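Local coordinates for protein UDP-glucose:anthocyanidin 3-O-glucosyltransferase (Clitoria ternatea, PDB 4REL) that is a plant glycosyltransferase of the GT-B clan, a two-domain protein with a parallel beta sheet at the heart of each half, at residues H6-P11 and S38-H43; F62-G67 and L93-E98; D149-K154 and D181-G186. All coordinates share one frame; numbering follows the deposited sequence. Where two conformers were deposited one is given.

Contact 1: residues H6-P11 and S38-H43; sequences HVAIFP and SFIGTH
His-6 and Ser-38 meet ring edge to hydroxyl at one end of this strand pair. CG of His-6 is anti to the backbone N (chi1 178°), and OG of Ser-38 lies at the ring edge, near its plane, in a hydrogen bond of 2.7 Å with NE2 of His-6 in which either could donate. The ring's other nitrogen, ND1, bonds to the carbonyl of Gln-106, so both polar corners of this buried imidazole are satisfied.

Farther along, Phe-10 and Ile-40 lie side by side and point the same way, with CD1 of Ile-40 3.6 Å from CE1 of Phe-10. The same methyl reaches CB of Ala-8 at 4.1 Å; alanine is short enough to sit beneath the helix 89-104 that packs here. On the other face Ile-9 and Phe-39 cross at about a right angle, CG2 of Ile-9 standing 3.9 Å from CD1 of Phe-39. Pro-11 closes this side: its CD lies over the face of the Phe-39 ring, 4.3 Å from the centroid and 25° off the normal, a CH-pi contact.

Between the faces run the backbone bonds of a parallel strand pair, among them Ser-38 N to Val-7 O (2.8 Å) and Ile-40 N to Ile-9 O (2.9 Å). Proline has no N-H to continue the series, and a water instead donates to both Ile-40 O and Pro-11 O.

Helix 18-31, which joins the two strands, touches Ile-9 and Pro-11. Two adjacent parallel strands linked through a helix form a beta-alpha-beta unit, here the first of the Rossmann-like N-terminal half of a GT-B protein.

Contact 2: residues F62-G67 and L93-E98; sequences FTISDG and LRKGIE
Ile-64 presses against Gly-96 and Leu-93, two residues of helix 89-104. From its CB the branches part. CG2, anti to the carbonyl carbon, runs to the helix backbone and stops 3.4 Å from N and 3.5 Å from CA of Gly-96; glycine suits this place because it puts only main chain against the methyl. CG2 also borders the lysine chain, 4.1 Å from CE of Lys-95. CG1 takes the crowded position between backbone N and carbonyl carbon (chi1 60°), and from it CD1 extends to CD2 of Leu-93, 3.8 Å away, where the two side chains cross obliquely.

Beside this apolar patch, Lys-95 bends at chi2 and chi3 and brings NZ to the carbonyl O of Thr-63 at 2.7 Å. NZ lies in the carbonyl plane, with a C=O...N angle of 152°. A long, flexible chain ending in a donor is well fitted to span from helix to strand edge. OG of Ser-65 accepts from N of Gly-67, an ST turn.

Helix and strand run nearly antiparallel (155°), their axes 7.7 Å apart. Strand 59-64 lies at one edge of its sheet and bonds through its backbone to strand 36-42. Helix 119-127 packs against Leu-93. Ile-97, from the same helix as Leu-93, reaches inward to Ala-8 and Phe-10 of strand 6-10.

Contact 3: residues D149-K154 and D181-G186; sequences DLIRDK and DMLDVG. With KMP (3,5,7-trihydroxy-2-(4-hydroxyphenyl)-4H-chromen-4-one), chain B.
The guanidinium of Arg-152 has CG1 of Val-185 over one face, 4.1 Å above the plane and offset toward the rim, while its edge is turned to the carbonyl O of Met-182. That oxygen lies only 1° out of the guanidinium plane and is gripped side-on by two nitrogens: NE of Arg-152 donates to Met-182 O at 2.7 Å, and NH2 of Arg-152 reaches the same O at 3.0 Å. The two bonds differ in approach. NE lies in the carbonyl plane of Met-182 and makes the straighter bond (156° at the hydrogen), whereas NH2 stands above that plane by 45° and makes the more bent one. Arginine suits the place because its chain, extended from CG to NE, spans from the helix to the loop and still offers a pair of N-H groups.

Along this chain Leu-183 slides past in the opposite direction, its CD2 4.0 Å from CG of Arg-152. The same methyl touches Ile-151, which crosses both Leu-183 and Met-182 at about a right angle; CD1 of Ile-151 is 4.1 Å from CE of Met-182. Met-182 reaches there by bending at chi3, a freedom its unbranched thioether chain readily gives.

The CB of Asp-181 points away from the helix, and its carboxylate meets the bound KMP, OD2 accepting a hydrogen bond from O29 at 2.7 Å. His-17 NE2 also bonds to KMP, and Phe-192 packs against Asp-181. The loop thus has two sides, one fastened to helix 148-157 and the other forming part of the ligand pocket. Residues such as Phe-365 and Asp-367 complete that pocket from the other half of the chain, consistent with the interdomain cleft of the GT-B fold.

In the fold
Contacts 1 and 2 belong to one body: strands 36-42 and 59-64 are neighbours in the same parallel sheet, joined by probable backbone bonds such as Gly-41 O to Ile-64 N, and the centres of the two contacts lie about 8 Å apart. Every residue that touches in contact 1 is buried, strand on strand; contact 2 lies nearer the sheet's outer edge, where helix 89-104 covers it, and relies on side-chain packing plus one lysine bond. Contact 3 stands apart, its centre about 32 Å from that of contact 1 and about 33 Å from that of contact 2. Partly exposed, it joins a loop to a helix through apolar packing and a charged side chain on a carbonyl, and it alone includes a residue of the ligand pocket.

Contact 1: residues H6-P11 and S38-H43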
loop_
_atom_site.group_PDB
_atom_site.type_symbol
_atom_site.label_atom_id
_atom_site.label_comp_id
_atom_site.label_asym_id
_atom_site.label_seq_id
_atom_site.Cartn_x
_atom_site.Cartn_y
_atom_site.Cartn_z
ATOM N N HIS A 6 4.833 -14.065 23.164
ATOM C CA HIS A 6 5.949 -13.466 22.441
ATOM C C HIS A 6 5.711 -13.569 20.946
ATOM O O HIS A 6 5.801 -14.652 20.364
ATOM C CB HIS A 6 7.261 -14.157 22.831
ATOM C CG HIS A 6 8.471 -13.636 22.103
ATOM N ND1 HIS A 6 9.669 -14.314 22.084
ATOM C CD2 HIS A 6 8.668 -12.492 21.407
ATOM C CE1 HIS A 6 10.552 -13.622 21.374
ATOM N NE2 HIS A 6 9.968 -12.517 20.954
ATOM N N VAL A 7 5.428 -12.426 20.330
ATOM C CA VAL A 7 5.100 -12.376 18.916
ATOM C C VAL A 7 6.338 -11.936 18.138
ATOM O O VAL A 7 6.963 -10.916 18.461
ATOM C CB VAL A 7 3.955 -11.374 18.669
ATOM C CG1 VAL A 7 3.569 -11.343 17.198
ATOM C CG2 VAL A 7 2.756 -11.747 19.521
ATOM N N ALA A 8 6.716 -12.715 17.128
ATOM C CA ALA A 8 7.797 -12.304 16.243
ATOM C C ALA A 8 7.155 -11.750 14.996
ATOM O O ALA A 8 6.182 -12.321 14.498
ATOM C CB ALA A 8 8.690 -13.480 15.900
ATOM N N ILE A 9 7.701 -10.644 14.487
ATOM C CA ILE A 9 7.114 -9.957 13.349
ATOM C C ILE A 9 8.134 -9.811 12.237
ATOM O O ILE A 9 9.250 -9.332 12.473
ATOM C CB ILE A 9 6.587 -8.562 13.750
ATOM C CG1 ILE A 9 5.515 -8.693 14.845
ATOM C CG2 ILE A 9 5.999 -7.843 12.535
ATOM C CD1 ILE A 9 6.017 -8.334 16.235
ATOM N N PHE A 10 7.747 -10.237 11.033
ATOM C CA PHE A 10 8.604 -10.117 9.843
ATOM C C PHE A 10 7.972 -9.216 8.793
ATOM O O PHE A 10 7.120 -9.671 8.032
ATOM C CB PHE A 10 8.856 -11.497 9.202
ATOM C CG PHE A 10 9.577 -12.475 10.105
ATOM C CD1 PHE A 10 10.962 -12.447 10.224
ATOM C CD2 PHE A 10 8.861 -13.435 10.813
ATOM C CE1 PHE A 10 11.627 -13.349 11.052
ATOM C CE2 PHE A 10 9.510 -14.346 11.641
ATOM C CZ PHE A 10 10.903 -14.303 11.757
ATOM N N PRO A 11 8.398 -7.944 8.729
ATOM C CA PRO A 11 7.962 -7.132 7.589
ATOM C C PRO A 11 8.589 -7.627 6.300
ATOM O O PRO A 11 9.632 -8.281 6.334
ATOM C CB PRO A 11 8.547 -5.753 7.903
ATOM C CG PRO A 11 9.777 -6.063 8.743
ATOM C CD PRO A 11 9.321 -7.208 9.611
ATOM N N SER A 38 8.582 -8.702 18.891
ATOM C CA SER A 38 9.941 -8.670 18.380
ATOM C C SER A 38 9.896 -8.416 16.883
ATOM O O SER A 38 9.482 -9.280 16.112
ATOM C CB SER A 38 10.658 -9.985 18.696
ATOM O OG SER A 38 10.871 -10.138 20.107
ATOM N N PHE A 39 10.317 -7.220 16.490
ATOM C CA PHE A 39 10.217 -6.748 15.108
ATOM C C PHE A 39 11.548 -7.017 14.411
ATOM O O PHE A 39 12.583 -6.467 14.787
ATOM C CB PHE A 39 9.896 -5.246 15.117
ATOM C CG PHE A 39 9.309 -4.729 13.836
ATOM C CD1 PHE A 39 7.935 -4.636 13.678
ATOM C CD2 PHE A 39 10.130 -4.319 12.797
ATOM C CE1 PHE A 39 7.380 -4.146 12.506
ATOM C CE2 PHE A 39 9.582 -3.823 11.614
ATOM C CZ PHE A 39 8.213 -3.740 11.471
ATOM N N ILE A 40 11.518 -7.859 13.388
ATOM C CA ILE A 40 12.743 -8.383 12.800
ATOM C C ILE A 40 12.883 -7.860 11.374
ATOM O O ILE A 40 12.168 -8.294 10.471
ATOM C CB ILE A 40 12.724 -9.927 12.789
ATOM C CG1 ILE A 40 12.556 -10.467 14.218
ATOM C CG2 ILE A 40 13.990 -10.479 12.145
ATOM C CD1 ILE A 40 12.182 -11.960 14.281
ATOM N N GLY A 41 13.799 -6.918 11.178
ATOM C CA GLY A 41 13.996 -6.320 9.862
ATOM C C GLY A 41 15.448 -6.367 9.437
ATOM O O GLY A 41 16.274 -6.978 10.116
ATOM N N THR A 42 15.765 -5.726 8.315
ATOM C CA THR A 42 17.148 -5.626 7.863
ATOM C C THR A 42 17.732 -4.331 8.408
ATOM O O THR A 42 17.002 -3.507 8.966
ATOM C CB THR A 42 17.227 -5.588 6.338
ATOM O OG1 THR A 42 16.470 -4.465 5.859
ATOM C CG2 THR A 42 16.637 -6.858 5.740
ATOM N N HIS A 43 19.035 -4.131 8.240
ATOM C CA HIS A 43 19.634 -2.887 8.716
ATOM C C HIS A 43 18.955 -1.716 8.015
ATOM O O HIS A 43 18.563 -0.744 8.657
ATOM C CB HIS A 43 21.152 -2.866 8.509
ATOM C CG HIS A 43 21.789 -1.568 8.895
ATOM N ND1 HIS A 43 22.276 -1.325 10.160
ATOM C CD2 HIS A 43 22.000 -0.435 8.184
ATOM C CE1 HIS A 43 22.769 -0.099 10.210
ATOM N NE2 HIS A 43 22.614 0.462 9.024
HETATM O O HOH W 1 11.596 -9.571 7.979
#

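Contact 2: residues F62-G67 and L93-E98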
loop_
_atom_site.group_PDB
_atom_site.type_symbol
_atom_site.label_atom_id
_atom_site.label_comp_id
_atom_site.label_asym_id
_atom_site.label_seq_id
_atom_site.Cartn_x
_atom_site.Cartn_y
_atom_site.Cartn_z
ATOM N N PHE A 62 15.149 -6.206 16.001
ATOM C CA PHE A 62 16.280 -7.081 15.699
ATOM C C PHE A 62 16.634 -7.006 14.227
ATOM O O PHE A 62 15.795 -6.639 13.398
ATOM C CB PHE A 62 15.970 -8.519 16.130
ATOM C CG PHE A 62 15.605 -8.628 17.585
ATOM C CD1 PHE A 62 16.591 -8.646 18.553
ATOM C CD2 PHE A 62 14.274 -8.663 17.987
ATOM C CE1 PHE A 62 16.266 -8.709 19.892
ATOM C CE2 PHE A 62 13.940 -8.730 19.333
ATOM C CZ PHE A 62 14.937 -8.757 20.285
ATOM N N THR A 63 17.880 -7.337 13.908
ATOM C CA THR A 63 18.380 -7.172 12.544
ATOM C C THR A 63 18.841 -8.487 11.919
ATOM O O THR A 63 19.630 -9.226 12.512
ATOM C CB THR A 63 19.556 -6.193 12.520
ATOM O OG1 THR A 63 19.145 -4.935 13.075
ATOM C CG2 THR A 63 20.058 -5.977 11.094
ATOM N N ILE A 64 18.359 -8.756 10.708
ATOM C CA ILE A 64 18.814 -9.909 9.927
ATOM C C ILE A 64 19.416 -9.451 8.594
ATOM O O ILE A 64 19.355 -8.267 8.244
ATOM C CB ILE A 64 17.688 -10.922 9.673
ATOM C CG1 ILE A 64 16.532 -10.270 8.911
ATOM C CG2 ILE A 64 17.205 -11.532 10.995
ATOM C CD1 ILE A 64 15.397 -11.237 8.551
ATOM N N SER A 65 20.001 -10.388 7.854
ATOM C CA SER A 65 20.656 -10.059 6.581
ATOM C C SER A 65 19.688 -9.541 5.514
ATOM O O SER A 65 18.542 -9.983 5.444
ATOM C CB SER A 65 21.376 -11.294 6.028
ATOM O OG SER A 65 21.975 -11.002 4.771
ATOM N N ASP A 66 20.157 -8.617 4.670
ATOM C CA ASP A 66 19.371 -8.183 3.518
ATOM C C ASP A 66 19.660 -8.999 2.258
ATOM O O ASP A 66 19.019 -8.800 1.223
ATOM C CB ASP A 66 19.542 -6.678 3.246
ATOM C CG ASP A 66 20.990 -6.274 2.967
ATOM O OD1 ASP A 66 21.867 -7.148 2.798
ATOM O OD2 ASP A 66 21.255 -5.052 2.908
ATOM N N GLY A 67 20.607 -9.929 2.349
ATOM C CA GLY A 67 20.912 -10.800 1.225
ATOM C C GLY A 67 21.837 -10.181 0.202
ATOM O O GLY A 67 22.100 -10.768 -0.854
ATOM N N LEU A 93 15.644 -15.830 8.548
ATOM C CA LEU A 93 14.563 -15.453 9.450
ATOM C C LEU A 93 14.758 -16.066 10.827
ATOM O O LEU A 93 14.466 -15.426 11.850
ATOM C CB LEU A 93 13.202 -15.867 8.880
ATOM C CG LEU A 93 12.890 -15.375 7.474
ATOM C CD1 LEU A 93 11.479 -15.858 7.097
ATOM C CD2 LEU A 93 12.965 -13.864 7.418
ATOM N N ARG A 94 15.260 -17.298 10.870
ATOM C CA ARG A 94 15.474 -17.979 12.149
ATOM C C ARG A 94 16.618 -17.358 12.939
ATOM O O ARG A 94 16.708 -17.524 14.145
ATOM C CB ARG A 94 15.714 -19.483 11.947
ATOM C CG ARG A 94 14.509 -20.222 11.377
ATOM C CD ARG A 94 14.790 -21.708 11.162
ATOM N NE ARG A 94 13.612 -22.412 10.661
ATOM C CZ ARG A 94 13.518 -22.970 9.455
ATOM N NH1 ARG A 94 14.541 -22.928 8.605
ATOM N NH2 ARG A 94 12.391 -23.572 9.105
ATOM N N LYS A 95 17.504 -16.641 12.258
ATOM C CA LYS A 95 18.534 -15.911 12.990
ATOM C C LYS A 95 17.839 -14.788 13.775
ATOM O O LYS A 95 18.191 -14.499 14.915
ATOM C CB LYS A 95 19.616 -15.361 12.046
ATOM C CG LYS A 95 20.932 -15.026 12.731
ATOM C CD LYS A 95 20.964 -13.602 13.270
ATOM C CE LYS A 95 20.963 -12.574 12.147
ATOM N NZ LYS A 95 21.490 -11.250 12.581
ATOM N N GLY A 96 16.836 -14.167 13.165
ATOM C CA GLY A 96 16.020 -13.182 13.858
ATOM C C GLY A 96 15.306 -13.770 15.060
ATOM O O GLY A 96 15.240 -13.142 16.124
ATOM N N ILE A 97 14.743 -14.966 14.889
ATOM C CA ILE A 97 14.049 -15.631 15.996
ATOM C C ILE A 97 15.034 -15.848 17.142
ATOM O O ILE A 97 14.714 -15.599 18.318
ATOM C CB ILE A 97 13.458 -16.984 15.565
ATOM C CG1 ILE A 97 12.397 -16.797 14.450
ATOM C CG2 ILE A 97 12.901 -17.746 16.790
ATOM C CD1 ILE A 97 11.125 -16.114 14.905
ATOM N N GLU A 98 16.240 -16.293 16.795
ATOM C CA GLU A 98 17.264 -16.566 17.811
ATOM C C GLU A 98 17.558 -15.317 18.631
ATOM O O GLU A 98 17.524 -15.357 19.858
ATOM C CB GLU A 98 18.556 -17.104 17.174
ATOM C CG GLU A 98 19.685 -17.231 18.175
ATOM C CD GLU A 98 21.058 -17.224 17.520
ATOM O OE1 GLU A 98 21.201 -17.634 16.339
ATOM O OE2 GLU A 98 22.000 -16.780 18.196
#

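Contact 3: residues D149-K154 and D181-G186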
loop_
_atom_site.group_PDB
_atom_site.type_symbol
_atom_site.label_atom_id
_atom_site.label_comp_id
_atom_site.label_asym_id
_atom_site.label_seq_id
_atom_site.Cartn_x
_atom_site.Cartn_y
_atom_site.Cartn_z
ATOM N N ASP A 149 -4.234 -19.769 -12.906
ATOM C CA ASP A 149 -4.390 -20.476 -14.182
ATOM C C ASP A 149 -5.500 -19.875 -15.046
ATOM O O ASP A 149 -5.328 -19.709 -16.255
ATOM C CB ASP A 149 -4.604 -21.975 -13.953
ATOM C CG ASP A 149 -3.394 -22.643 -13.324
ATOM O OD1 ASP A 149 -2.305 -22.032 -13.330
ATOM O OD2 ASP A 149 -3.526 -23.780 -12.830
ATOM N N LEU A 150 -6.627 -19.527 -14.430
ATOM C CA LEU A 150 -7.723 -18.900 -15.177
ATOM C C LEU A 150 -7.290 -17.545 -15.711
ATOM O O LEU A 150 -7.594 -17.180 -16.852
ATOM C CB LEU A 150 -8.963 -18.717 -14.298
ATOM C CG LEU A 150 -9.733 -19.968 -13.893
ATOM C CD1 LEU A 150 -10.972 -19.585 -13.081
ATOM C CD2 LEU A 150 -10.107 -20.789 -15.126
ATOM N N ILE A 151 -6.583 -16.797 -14.873
ATOM C CA ILE A 151 -6.139 -15.465 -15.249
ATOM C C ILE A 151 -5.133 -15.529 -16.403
ATOM O O ILE A 151 -5.268 -14.793 -17.384
ATOM C CB ILE A 151 -5.591 -14.709 -14.020
ATOM C CG1 ILE A 151 -6.767 -14.271 -13.142
ATOM C CG2 ILE A 151 -4.767 -13.506 -14.451
ATOM C CD1 ILE A 151 -6.392 -13.882 -11.710
ATOM N N ARG A 152 -4.152 -16.424 -16.309
ATOM C CA ARG A 152 -3.166 -16.562 -17.378
ATOM C C ARG A 152 -3.828 -16.985 -18.674
ATOM O O ARG A 152 -3.489 -16.480 -19.751
ATOM C CB ARG A 152 -2.081 -17.568 -17.003
ATOM C CG ARG A 152 -1.201 -17.073 -15.869
ATOM C CD ARG A 152 -0.058 -18.017 -15.597
ATOM N NE ARG A 152 0.901 -17.430 -14.663
ATOM C CZ ARG A 152 1.882 -18.115 -14.086
ATOM N NH1 ARG A 152 2.018 -19.409 -14.336
ATOM N NH2 ARG A 152 2.715 -17.510 -13.252
ATOM N N ASP A 153 -4.772 -17.914 -18.579
ATOM C CA ASP A 153 -5.462 -18.384 -19.774
ATOM C C ASP A 153 -6.254 -17.254 -20.429
ATOM O O ASP A 153 -6.177 -17.054 -21.646
ATOM C CB ASP A 153 -6.375 -19.568 -19.452
ATOM C CG ASP A 153 -6.747 -20.360 -20.696
ATOM O OD1 ASP A 153 -5.884 -20.487 -21.592
ATOM O OD2 ASP A 153 -7.896 -20.845 -20.783
ATOM N N LYS A 154 -7.005 -16.508 -19.626
ATOM C CA LYS A 154 -7.789 -15.395 -20.149
ATOM C C LYS A 154 -6.893 -14.281 -20.711
ATOM O O LYS A 154 -7.167 -13.739 -21.779
ATOM C CB LYS A 154 -8.745 -14.844 -19.079
ATOM C CG LYS A 154 -9.691 -13.758 -19.598
ATOM C CD LYS A 154 -10.893 -13.568 -18.684
ATOM C CE LYS A 154 -12.086 -14.392 -19.136
ATOM N NZ LYS A 154 -12.963 -13.668 -20.110
ATOM N N ASP A 181 3.575 -9.331 -13.331
ATOM C CA ASP A 181 4.365 -10.326 -12.600
ATOM C C ASP A 181 3.719 -11.714 -12.579
ATOM O O ASP A 181 4.419 -12.728 -12.626
ATOM C CB ASP A 181 4.623 -9.882 -11.147
ATOM C CG ASP A 181 5.624 -8.741 -11.035
ATOM O OD1 ASP A 181 6.552 -8.659 -11.861
ATOM O OD2 ASP A 181 5.482 -7.927 -10.101
ATOM N N MET A 182 2.391 -11.767 -12.512
ATOM C CA MET A 182 1.736 -13.059 -12.324
ATOM C C MET A 182 1.539 -13.792 -13.640
ATOM O O MET A 182 1.214 -14.980 -13.650
ATOM C CB MET A 182 0.432 -12.947 -11.520
ATOM C CG MET A 182 -0.766 -12.393 -12.253
ATOM S SD MET A 182 -2.257 -12.518 -11.214
ATOM C CE MET A 182 -2.393 -14.281 -11.026
ATOM N N LEU A 183 1.776 -13.082 -14.738
ATOM C CA LEU A 183 1.668 -13.662 -16.072
ATOM C C LEU A 183 3.013 -14.160 -16.617
ATOM O O LEU A 183 3.043 -15.051 -17.474
ATOM C CB LEU A 183 1.082 -12.635 -17.044
ATOM C CG LEU A 183 -0.292 -12.044 -16.732
ATOM C CD1 LEU A 183 -0.709 -11.108 -17.852
ATOM C CD2 LEU A 183 -1.335 -13.137 -16.537
ATOM N N ASP A 184 4.117 -13.571 -16.148
ATOM C CA ASP A 184 5.444 -13.891 -16.681
ATOM C C ASP A 184 5.785 -15.364 -16.479
ATOM O O ASP A 184 5.616 -15.895 -15.387
ATOM C CB ASP A 184 6.526 -13.043 -16.009
ATOM C CG ASP A 184 6.500 -11.589 -16.449
ATOM O OD1 ASP A 184 6.050 -11.304 -17.582
ATOM O OD2 ASP A 184 6.942 -10.732 -15.653
ATOM N N VAL A 185 6.261 -16.010 -17.541
ATOM C CA VAL A 185 6.717 -17.395 -17.467
ATOM C C VAL A 185 8.125 -17.506 -18.048
ATOM O O VAL A 185 8.478 -16.776 -18.976
ATOM C CB VAL A 185 5.762 -18.361 -18.211
ATOM C CG1 VAL A 185 4.432 -18.477 -17.472
ATOM C CG2 VAL A 185 5.545 -17.898 -19.645
ATOM N N GLY A 186 8.932 -18.405 -17.499
ATOM C CA GLY A 186 10.278 -18.610 -18.005
ATOM C C GLY A 186 11.304 -17.630 -17.464
ATOM O O GLY A 186 11.291 -17.300 -16.280
HETATM C C1 KMP B . 1.780 -7.283 -7.138
HETATM C C2 KMP B . 1.674 -6.565 -5.959
HETATM C C3 KMP B . 2.864 -5.851 -5.450
HETATM C C4 KMP B . 4.127 -5.918 -6.213
HETATM C C5 KMP B . 4.136 -6.667 -7.383
HETATM C C6 KMP B . 2.989 -7.330 -7.830
HETATM C C9 KMP B . 2.809 -5.064 -4.196
HETATM C C10 KMP B . 4.049 -4.383 -3.758
HETATM C C11 KMP B . 5.281 -4.519 -4.602
HETATM C C14 KMP B . 6.575 -3.861 -4.238
HETATM C C15 KMP B . 6.801 -3.313 -2.977
HETATM C C16 KMP B . 8.013 -2.710 -2.677
HETATM C C17 KMP B . 9.009 -2.645 -3.638
HETATM C C18 KMP B . 8.795 -3.190 -4.897
HETATM C C19 KMP B . 7.582 -3.798 -5.193
HETATM O O12 KMP B . 5.252 -5.263 -5.766
HETATM O O13 KMP B . 1.746 -4.990 -3.536
HETATM O O24 KMP B . 10.197 -2.046 -3.339
HETATM O O27 KMP B . 4.009 -3.649 -2.612
HETATM O O29 KMP B . 3.057 -8.050 -8.983
HETATM O O30 KMP B . 0.503 -6.507 -5.267
#